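Local structure of acyl-coenzyme A oxidase 1 (Yarrowia lipolytica, 5Y9D) at residues 134-139 / 155-160; 182-187 / 191-196; 527-532 / 614-619; 531-536 / 608-613. The protein oxidises 2,3-saturated acyl-CoAs to (2E)-enoyl-CoAs with FAD and molecular oxygen, releasing hydrogen peroxide in peroxisomal fatty acid beta-oxidation. One frame throughout, in Å; residues are numbered along the deposited sequence.

Interaction 1: residues 134-139 / 155-160; sequences LFIGSI and GAVAVK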
# COMPACT_ATOMS: atom_id res chain seq x y z
N LEU A 134 14.13 16.99 15.13
CA LEU A 134 14.20 16.10 16.29
C LEU A 134 15.31 16.44 17.27
O LEU A 134 15.07 16.54 18.45
CB LEU A 134 14.34 14.67 15.83
CG LEU A 134 13.10 14.17 15.09
CD1 LEU A 134 13.29 12.74 14.62
CD2 LEU A 134 11.89 14.26 16.00
N PHE A 135 16.52 16.64 16.77
CA PHE A 135 17.65 16.83 17.65
C PHE A 135 17.60 18.21 18.29
O PHE A 135 17.74 18.34 19.51
CB PHE A 135 18.98 16.61 16.93
CG PHE A 135 20.14 17.08 17.72
CD1 PHE A 135 20.69 16.26 18.67
CD2 PHE A 135 20.58 18.37 17.61
CE1 PHE A 135 21.74 16.70 19.45
CE2 PHE A 135 21.62 18.84 18.40
CZ PHE A 135 22.21 17.99 19.32
N ILE A 136 17.40 19.23 17.47
CA ILE A 136 17.39 20.61 17.94
C ILE A 136 16.19 20.86 18.82
O ILE A 136 16.32 21.54 19.86
CB ILE A 136 17.41 21.59 16.76
CG1 ILE A 136 18.83 21.65 16.20
CG2 ILE A 136 16.89 22.99 17.14
CD1 ILE A 136 19.84 22.21 17.16
N GLY A 137 15.05 20.30 18.43
CA GLY A 137 13.80 20.50 19.17
C GLY A 137 13.90 19.93 20.57
O GLY A 137 13.34 20.49 21.52
N SER A 138 14.64 18.82 20.69
CA SER A 138 14.85 18.19 21.98
C SER A 138 15.76 19.03 22.85
O SER A 138 15.53 19.10 24.03
CB SER A 138 15.39 16.76 21.84
OG SER A 138 14.57 15.96 20.99
N ILE A 139 16.77 19.69 22.31
CA ILE A 139 17.64 20.48 23.19
C ILE A 139 16.95 21.75 23.63
O ILE A 139 17.18 22.23 24.72
CB ILE A 139 18.97 20.95 22.56
CG1 ILE A 139 19.73 19.86 21.87
CG2 ILE A 139 19.90 21.49 23.64
CD1 ILE A 139 20.65 20.50 20.85
N GLY A 155 27.92 24.95 17.48
CA GLY A 155 27.61 24.75 16.06
C GLY A 155 26.28 24.08 15.78
O GLY A 155 25.92 23.89 14.62
N ALA A 156 25.53 23.73 16.82
CA ALA A 156 24.36 22.88 16.69
C ALA A 156 23.31 23.42 15.76
O ALA A 156 22.94 22.73 14.80
CB ALA A 156 23.76 22.61 18.05
N VAL A 157 22.80 24.62 16.03
CA VAL A 157 21.83 25.28 15.13
C VAL A 157 22.43 25.56 13.73
O VAL A 157 21.87 25.12 12.72
CB VAL A 157 21.25 26.59 15.72
CG1 VAL A 157 20.26 27.23 14.77
CG2 VAL A 157 20.54 26.32 17.04
N ALA A 158 23.60 26.19 13.66
CA ALA A 158 24.24 26.47 12.35
C ALA A 158 24.69 25.24 11.48
O ALA A 158 24.99 25.38 10.30
CB ALA A 158 25.42 27.42 12.55
N VAL A 159 24.74 24.05 12.09
CA VAL A 159 25.29 22.84 11.47
C VAL A 159 26.73 23.05 10.99
O VAL A 159 27.10 22.76 9.86
CB VAL A 159 24.35 22.30 10.39
CG1 VAL A 159 24.60 20.84 10.18
CG2 VAL A 159 22.90 22.40 10.83
N LYS A 160 27.54 23.60 11.88
CA LYS A 160 28.93 23.79 11.62
C LYS A 160 29.73 22.93 12.55
O LYS A 160 29.74 23.12 13.75
CB LYS A 160 29.29 25.25 11.82
CG LYS A 160 28.45 26.21 11.00
CD LYS A 160 29.31 27.30 10.39
CE LYS A 160 28.49 28.22 9.51
NZ LYS A 160 29.23 28.75 8.33
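The F135 ring meets A156 at its edge: the methyl CB of A156 lies near the ring plane, 4.3 Å from F135 CE2. One face of the same ring is covered from within its own helix by I139, one turn further on, whose CG1 sits 3.9 Å above the plane and is displaced toward the rim. The ring is thus touched by a branched chain on a face and by a small methyl group at its periphery.

I136 supplies the larger share of the contact through a single atom, CD1. I136 CD1 stands 4.0 Å from A156 CB and 3.9 Å from A156 C, so it leans against both the side chain and the backbone of the alanine. I136 CD1 also lies 4.2 Å from V157 CG2. CG1 of I136 is anti to the carbonyl carbon (chi1 -77°), and the further bend at chi2 (-64°) turns CD1 toward the loop. A156 CB is consequently shared between the phenylalanine edge and the isoleucine tip, the side-chain contacts being apolar throughout.

Beyond it, L134 packs on E464, the probable proton acceptor, and the side chain of F135 is about 9 Å from the bound FAD. R697 of the second subunit donates a hydrogen bond to V159 O.

The loop enters the contact from a Schellman motif: G155, with positive phi, is the C-prime residue ending helix 145-153, and A156 N bonds back to W151 O. The Schellman-capped end of helix 145-153 and the loop after it thus pack on helix 122-142, which lies in the N-terminal family region of acyl-CoA oxidases.

Interaction 2: residues 182-187 / 191-196; sequences TTATYD and DQFIIN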
# COMPACT_ATOMS: atom_id res chain seq x y z
N THR A 182 18.47 0.70 27.39
CA THR A 182 19.73 1.45 27.50
C THR A 182 19.80 2.22 28.80
O THR A 182 18.85 2.88 29.15
CB THR A 182 19.84 2.49 26.40
OG1 THR A 182 20.00 1.84 25.14
CG2 THR A 182 21.03 3.39 26.64
N THR A 183 20.95 2.21 29.47
CA THR A 183 21.05 2.87 30.78
C THR A 183 21.94 4.08 30.79
O THR A 183 22.96 4.10 30.12
CB THR A 183 21.64 1.93 31.85
OG1 THR A 183 23.02 1.65 31.56
CG2 THR A 183 20.81 0.64 32.02
N ALA A 184 21.59 5.01 31.67
CA ALA A 184 22.43 6.15 32.01
C ALA A 184 22.62 6.20 33.52
O ALA A 184 21.80 6.78 34.25
CB ALA A 184 21.77 7.44 31.56
N THR A 185 23.72 5.62 34.00
CA THR A 185 23.90 5.46 35.42
C THR A 185 24.95 6.44 35.91
O THR A 185 26.03 6.55 35.34
CB THR A 185 24.18 3.99 35.84
OG1 THR A 185 25.09 3.97 36.94
CG2 THR A 185 24.75 3.17 34.74
N TYR A 186 24.58 7.17 36.97
CA TYR A 186 25.29 8.36 37.44
C TYR A 186 26.51 7.97 38.23
O TYR A 186 26.47 7.02 38.98
CB TYR A 186 24.40 9.24 38.33
CG TYR A 186 25.17 10.45 38.83
CD1 TYR A 186 25.62 11.42 37.95
CD2 TYR A 186 25.50 10.59 40.18
CE1 TYR A 186 26.35 12.51 38.39
CE2 TYR A 186 26.24 11.67 40.64
CZ TYR A 186 26.65 12.63 39.74
OH TYR A 186 27.38 13.70 40.17
N ASP A 187 27.60 8.70 38.02
CA ASP A 187 28.83 8.42 38.74
C ASP A 187 29.32 9.69 39.40
O ASP A 187 29.75 10.62 38.73
CB ASP A 187 29.90 7.84 37.79
CG ASP A 187 31.20 7.49 38.51
OD1 ASP A 187 31.34 7.82 39.70
OD2 ASP A 187 32.10 6.89 37.88
N ASP A 191 31.45 12.93 38.37
CA ASP A 191 30.35 13.78 37.92
C ASP A 191 29.99 13.53 36.42
O ASP A 191 29.88 14.46 35.61
CB ASP A 191 30.62 15.27 38.20
CG ASP A 191 29.32 16.10 38.36
OD1 ASP A 191 28.26 15.50 38.59
OD2 ASP A 191 29.33 17.34 38.24
N GLN A 192 29.78 12.24 36.12
CA GLN A 192 29.48 11.76 34.77
C GLN A 192 28.29 10.80 34.73
O GLN A 192 27.93 10.20 35.76
CB GLN A 192 30.71 11.05 34.21
CG GLN A 192 31.86 12.01 34.08
CD GLN A 192 33.06 11.42 33.38
OE1 GLN A 192 33.42 10.27 33.58
NE2 GLN A 192 33.72 12.24 32.57
N PHE A 193 27.69 10.69 33.55
CA PHE A 193 26.84 9.53 33.26
C PHE A 193 27.60 8.50 32.44
O PHE A 193 28.40 8.80 31.54
CB PHE A 193 25.55 9.93 32.54
CG PHE A 193 24.60 10.74 33.40
CD1 PHE A 193 23.88 10.15 34.42
CD2 PHE A 193 24.43 12.08 33.18
CE1 PHE A 193 23.01 10.88 35.19
CE2 PHE A 193 23.57 12.82 33.95
CZ PHE A 193 22.85 12.23 34.96
N ILE A 194 27.33 7.25 32.79
CA ILE A 194 27.80 6.10 32.07
C ILE A 194 26.62 5.58 31.26
O ILE A 194 25.63 5.09 31.82
CB ILE A 194 28.31 5.03 33.05
CG1 ILE A 194 29.45 5.60 33.89
CG2 ILE A 194 28.79 3.78 32.34
CD1 ILE A 194 29.88 4.66 35.00
N ILE A 195 26.76 5.71 29.95
CA ILE A 195 25.75 5.28 29.01
C ILE A 195 26.12 3.91 28.50
O ILE A 195 27.17 3.76 27.87
CB ILE A 195 25.65 6.23 27.80
CG1 ILE A 195 25.28 7.63 28.26
CG2 ILE A 195 24.62 5.75 26.81
CD1 ILE A 195 23.97 7.72 29.00
N ASN A 196 25.23 2.95 28.73
CA ASN A 196 25.50 1.56 28.40
C ASN A 196 24.31 0.83 27.76
O ASN A 196 23.16 0.94 28.23
CB ASN A 196 25.99 0.79 29.62
CG ASN A 196 26.60 -0.56 29.25
OD1 ASN A 196 27.66 -0.66 28.59
ND2 ASN A 196 25.93 -1.62 29.65
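The carbonyl oxygen of N196 is gripped chiefly by T183: the backbone N donates to it at 2.8 Å, in the carbonyl plane, while OG1 adds a weak bond. T182 CA brings a C-H...O contact to the same oxygen. At the far end of the strands, Y186 OH donates to D191 OD1 over 2.6 Å. The carboxylate oxygen lies in the plane of the tyrosine ring and is met on its anti side, somewhat out of the carboxylate plane, with ring and carboxylate turned 87° apart; D191 OD2 is engaged by R279 in a salt bridge.

These strands form an antiparallel beta hairpin in the acyl-CoA dehydrogenase-like middle domain, with a G1 bulge where D191 and Q192 both face D187. D187 N donates to Q192 O at 2.7 Å, and the D187 carboxylate continues to a salt bridge with R276.

On the face carrying A184, Y186, F193 and I195, the tyrosine directs its edge to the face of F193 in a T-shaped pair, centroids 5.6 Å apart and planes at 64°. Y186 has CG anti to the backbone N (chi1 179°), which carries the ring along the hairpin to both F193 and D191. Nearby, I195 CD1 presses on A184 CB at 3.4 Å.

Interaction 3: residues 527-532 / 614-619; sequences RTASRN and ENILTP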
# COMPACT_ATOMS: atom_id res chain seq x y z
N ARG A 527 -21.20 13.79 15.24
CA ARG A 527 -21.04 13.99 16.68
C ARG A 527 -21.82 12.99 17.55
O ARG A 527 -21.30 12.45 18.53
CB ARG A 527 -21.44 15.41 17.04
CG ARG A 527 -20.45 16.42 16.53
CD ARG A 527 -20.90 17.84 16.76
NE ARG A 527 -19.75 18.72 16.57
CZ ARG A 527 -19.80 20.04 16.53
NH1 ARG A 527 -20.93 20.72 16.69
NH2 ARG A 527 -18.67 20.69 16.35
N THR A 528 -23.06 12.73 17.16
CA THR A 528 -23.88 11.69 17.76
C THR A 528 -23.27 10.30 17.68
O THR A 528 -23.31 9.55 18.66
CB THR A 528 -25.26 11.66 17.07
OG1 THR A 528 -25.87 12.94 17.25
CG2 THR A 528 -26.14 10.61 17.65
N ALA A 529 -22.75 9.92 16.52
CA ALA A 529 -22.10 8.61 16.39
C ALA A 529 -20.85 8.57 17.26
O ALA A 529 -20.62 7.61 17.97
CB ALA A 529 -21.75 8.28 14.94
N SER A 530 -20.06 9.62 17.23
CA SER A 530 -18.86 9.66 18.07
C SER A 530 -19.21 9.66 19.57
O SER A 530 -18.70 8.83 20.32
CB SER A 530 -17.98 10.86 17.74
OG SER A 530 -16.81 10.87 18.55
N ARG A 531 -20.06 10.58 19.99
CA ARG A 531 -20.40 10.73 21.43
C ARG A 531 -20.88 9.43 22.06
O ARG A 531 -20.46 9.05 23.15
CB ARG A 531 -21.47 11.82 21.61
CG ARG A 531 -22.33 11.75 22.87
CD ARG A 531 -23.62 12.51 22.62
NE ARG A 531 -23.30 13.81 22.03
CZ ARG A 531 -23.84 14.35 20.94
NH1 ARG A 531 -24.81 13.75 20.26
NH2 ARG A 531 -23.41 15.55 20.54
N ASN A 532 -21.77 8.75 21.35
CA ASN A 532 -22.34 7.50 21.81
C ASN A 532 -21.30 6.39 21.97
O ASN A 532 -21.29 5.69 22.97
CB ASN A 532 -23.46 7.05 20.86
CG ASN A 532 -24.71 7.91 20.94
OD1 ASN A 532 -24.78 8.93 21.67
ND2 ASN A 532 -25.71 7.51 20.18
N GLU A 614 -26.57 2.56 15.53
CA GLU A 614 -26.92 3.60 16.48
C GLU A 614 -28.29 4.25 16.27
O GLU A 614 -28.60 5.24 16.95
CB GLU A 614 -25.83 4.69 16.45
CG GLU A 614 -24.48 4.22 16.97
CD GLU A 614 -24.59 3.75 18.40
OE1 GLU A 614 -25.04 4.55 19.25
OE2 GLU A 614 -24.26 2.57 18.67
N ASN A 615 -29.09 3.72 15.35
CA ASN A 615 -30.40 4.30 15.03
C ASN A 615 -30.30 5.81 14.72
O ASN A 615 -30.97 6.64 15.34
CB ASN A 615 -31.39 4.05 16.19
CG ASN A 615 -32.82 4.41 15.84
OD1 ASN A 615 -33.43 5.32 16.41
ND2 ASN A 615 -33.35 3.69 14.86
N ILE A 616 -29.43 6.15 13.76
CA ILE A 616 -29.27 7.53 13.28
C ILE A 616 -29.92 7.67 11.90
O ILE A 616 -30.57 8.66 11.59
CB ILE A 616 -27.77 7.91 13.22
CG1 ILE A 616 -27.20 8.07 14.65
CG2 ILE A 616 -27.54 9.17 12.38
CD1 ILE A 616 -25.73 7.72 14.80
N LEU A 617 -29.69 6.64 11.08
CA LEU A 617 -30.26 6.52 9.76
C LEU A 617 -31.08 5.25 9.72
O LEU A 617 -30.86 4.34 10.50
CB LEU A 617 -29.14 6.38 8.74
CG LEU A 617 -28.15 7.54 8.66
CD1 LEU A 617 -27.00 7.18 7.73
CD2 LEU A 617 -28.85 8.83 8.22
N THR A 618 -32.01 5.17 8.78
CA THR A 618 -32.72 3.93 8.50
C THR A 618 -32.09 3.26 7.29
O THR A 618 -31.43 3.92 6.50
CB THR A 618 -34.20 4.19 8.17
OG1 THR A 618 -34.32 4.78 6.87
CG2 THR A 618 -34.80 5.14 9.17
N PRO A 619 -32.30 1.93 7.14
CA PRO A 619 -31.94 1.25 5.88
C PRO A 619 -32.33 2.02 4.61
O PRO A 619 -31.49 2.22 3.75
CB PRO A 619 -32.71 -0.06 5.99
CG PRO A 619 -32.67 -0.37 7.46
CD PRO A 619 -32.70 0.97 8.18
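A buried helix-to-loop contact links N532, A529 and T528 of helix 519-544 to E614 and I616, in the connection between helices 608-613 and 619-637 of the C-terminal helical region. It has one polar and one apolar half. In the polar half, N532 ND2 donates to E614 OE1 at 3.2 Å with an N-H...O angle of 154°. The acceptor lies close to the amide plane of the asparagine, and the donor approaches the oxygen nearly along its C-O axis. Amide and carboxylate planes are inclined by 69°, and the two side chains run past each other in opposite directions. A bend of E614 at chi2 (-59°) folds its carboxylate back toward the helix, where OE1 is also 3.4 Å from N532 CB. An alanine at N532 has no amide to offer, and the E614 carboxylate, without that donor, would probably be freer to turn.

The route of the loop is set by a Schellman motif at the end of helix 608-613. N615, with positive phi, is the C-prime residue; I616 N bonds back to F611 O and N615 N to L612 O. This reversal presents I616 to the helix.

In the apolar half, I616 CD1 lies 4.0 Å from A529 CB, while its CG1 is 4.1 Å from T528 CG2. In T528 the methyl CG2 is anti to the backbone N, and the hydroxyl donates to E524 O on the preceding turn. F611 packs on both A529 and I616. Further along, T618 is the N-cap of helix 619-637.

Interaction 4: residues 531-536 / 608-613; sequences RNNILR and TGIFLR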
# COMPACT_ATOMS: atom_id res chain seq x y z
N ARG A 531 -20.06 10.58 19.99
CA ARG A 531 -20.40 10.73 21.43
C ARG A 531 -20.88 9.43 22.06
O ARG A 531 -20.46 9.05 23.15
CB ARG A 531 -21.47 11.82 21.61
CG ARG A 531 -22.33 11.75 22.87
CD ARG A 531 -23.62 12.51 22.62
NE ARG A 531 -23.30 13.81 22.03
CZ ARG A 531 -23.84 14.35 20.94
NH1 ARG A 531 -24.81 13.75 20.26
NH2 ARG A 531 -23.41 15.55 20.54
N ASN A 532 -21.77 8.75 21.35
CA ASN A 532 -22.34 7.50 21.81
C ASN A 532 -21.30 6.39 21.97
O ASN A 532 -21.29 5.69 22.97
CB ASN A 532 -23.46 7.05 20.86
CG ASN A 532 -24.71 7.91 20.94
OD1 ASN A 532 -24.78 8.93 21.67
ND2 ASN A 532 -25.71 7.51 20.18
N ASN A 533 -20.44 6.20 20.97
CA ASN A 533 -19.30 5.27 21.12
C ASN A 533 -18.40 5.64 22.30
O ASN A 533 -18.02 4.76 23.08
CB ASN A 533 -18.46 5.18 19.87
CG ASN A 533 -19.10 4.31 18.81
OD1 ASN A 533 -20.13 4.67 18.22
ND2 ASN A 533 -18.49 3.16 18.55
N ILE A 534 -18.09 6.92 22.44
CA ILE A 534 -17.21 7.32 23.54
C ILE A 534 -17.90 7.07 24.87
O ILE A 534 -17.27 6.55 25.79
CB ILE A 534 -16.85 8.81 23.51
CG1 ILE A 534 -15.94 9.11 22.34
CG2 ILE A 534 -16.15 9.22 24.80
CD1 ILE A 534 -16.09 10.52 21.80
N LEU A 535 -19.18 7.48 24.96
CA LEU A 535 -19.95 7.35 26.22
C LEU A 535 -20.16 5.90 26.60
O LEU A 535 -20.10 5.57 27.77
CB LEU A 535 -21.28 8.14 26.18
CG LEU A 535 -21.14 9.68 26.34
CD1 LEU A 535 -22.45 10.46 26.31
CD2 LEU A 535 -20.40 10.06 27.58
N ARG A 536 -20.36 5.04 25.61
CA ARG A 536 -20.45 3.60 25.85
C ARG A 536 -19.10 3.05 26.37
O ARG A 536 -19.06 2.29 27.35
CB ARG A 536 -20.87 2.85 24.58
CG ARG A 536 -21.29 1.41 24.85
CD ARG A 536 -21.24 0.51 23.61
NE ARG A 536 -19.87 0.13 23.24
CZ ARG A 536 -19.55 -0.88 22.42
NH1 ARG A 536 -20.49 -1.65 21.88
NH2 ARG A 536 -18.27 -1.11 22.14
N THR A 608 -21.35 2.69 7.33
CA THR A 608 -22.81 2.53 7.30
C THR A 608 -23.30 1.71 8.52
O THR A 608 -24.29 2.06 9.16
CB THR A 608 -23.25 1.93 5.94
OG1 THR A 608 -23.46 3.00 5.00
CG2 THR A 608 -24.52 1.14 6.02
N GLY A 609 -22.56 0.65 8.84
CA GLY A 609 -22.82 -0.15 10.03
C GLY A 609 -23.02 0.74 11.24
O GLY A 609 -24.00 0.60 11.96
N ILE A 610 -22.10 1.68 11.43
CA ILE A 610 -22.06 2.48 12.65
C ILE A 610 -23.29 3.37 12.82
O ILE A 610 -23.73 3.58 13.94
CB ILE A 610 -20.77 3.34 12.74
CG1 ILE A 610 -19.56 2.44 13.01
CG2 ILE A 610 -20.87 4.39 13.84
CD1 ILE A 610 -18.27 2.87 12.35
N PHE A 611 -23.84 3.88 11.73
CA PHE A 611 -24.98 4.80 11.80
C PHE A 611 -26.33 4.07 11.90
O PHE A 611 -27.31 4.65 12.37
CB PHE A 611 -24.98 5.77 10.61
CG PHE A 611 -23.85 6.76 10.64
CD1 PHE A 611 -23.99 7.98 11.30
CD2 PHE A 611 -22.64 6.46 10.04
CE1 PHE A 611 -22.94 8.89 11.36
CE2 PHE A 611 -21.58 7.37 10.09
CZ PHE A 611 -21.73 8.58 10.76
N LEU A 612 -26.39 2.81 11.45
CA LEU A 612 -27.58 1.96 11.62
C LEU A 612 -27.55 1.24 12.96
O LEU A 612 -28.59 0.90 13.52
CB LEU A 612 -27.67 0.91 10.51
CG LEU A 612 -28.45 1.24 9.23
CD1 LEU A 612 -28.23 2.66 8.76
CD2 LEU A 612 -28.08 0.25 8.12
N ARG A 613 -26.33 0.95 13.44
CA ARG A 613 -26.16 0.34 14.76
C ARG A 613 -26.84 1.27 15.72
O ARG A 613 -27.63 0.85 16.56
CB ARG A 613 -24.66 0.19 15.12
CG ARG A 613 -24.21 -1.21 15.56
CD ARG A 613 -24.52 -1.51 17.03
NE ARG A 613 -23.56 -0.88 17.93
CZ ARG A 613 -23.62 -0.92 19.26
NH1 ARG A 613 -22.69 -0.31 19.98
NH2 ARG A 613 -24.59 -1.57 19.88
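N533 and I610 mark the nearest approach of the two helical backbones, with CA atoms 9.3 Å apart, so only long or well-directed side chains bridge the gap. The main meeting is between R536 and R613, whose NH1 atoms are 3.2 Å apart. Both are donors and form no bond with each other. The two side chains cross at about a right angle, with guanidinium planes inclined by 57°. R536 CD also lies in the plane of the R613 guanidinium, at its edge, 4.0 Å from R613 NH1.

R536 starts with CG anti to the backbone N (chi1 -167°) and then bends at chi3 (75°), whereas R613 is folded at both chi2 and chi3. The closeness of the two cations is probably eased by D623 of the second subunit: its OD1 forms a salt bridge with R613 NH2, and its OD2 makes a long, weak ion pair with R536 NH1. A leucine in place of R536 carries no charge, which would probably leave D623 of the second subunit leaning on R613 alone of these two arginines and the R613 guanidinium less confined at its edge.

A looser contact is that of N533 with I610 CG2. I610 further packs on Q563, R566 and I567 of helix 558-581, and R536 touches Q560 of the same helix.

G609 and I622 of the second subunit pack on T608, L612 and R613, making this a helix-helix contact of the C-terminal helical region at the dimer interface, where R613 makes a salt bridge across the subunit boundary and R536 lies close by.

In the fold
From the N terminus, interaction 1 comes first and closes a 15-residue, mostly helical excursion between helix 122-142 and the loop leading to strand 166-167. Interaction 2 follows in series as a hairpin with three residues between its segments, in the middle-domain sheet; the centres of the two lie about 23 Å apart. Interactions 3 and 4 close far longer loops, of 81 and 71 residues, and interaction 4 nests within interaction 3. Both start on helix 519-544, share R531 and N532, and touch through F611, tying that helix to helix 608-613 and its exit. They lie across the chain's centre from interaction 1, yet interactions 1 and 4 both border the second subunit.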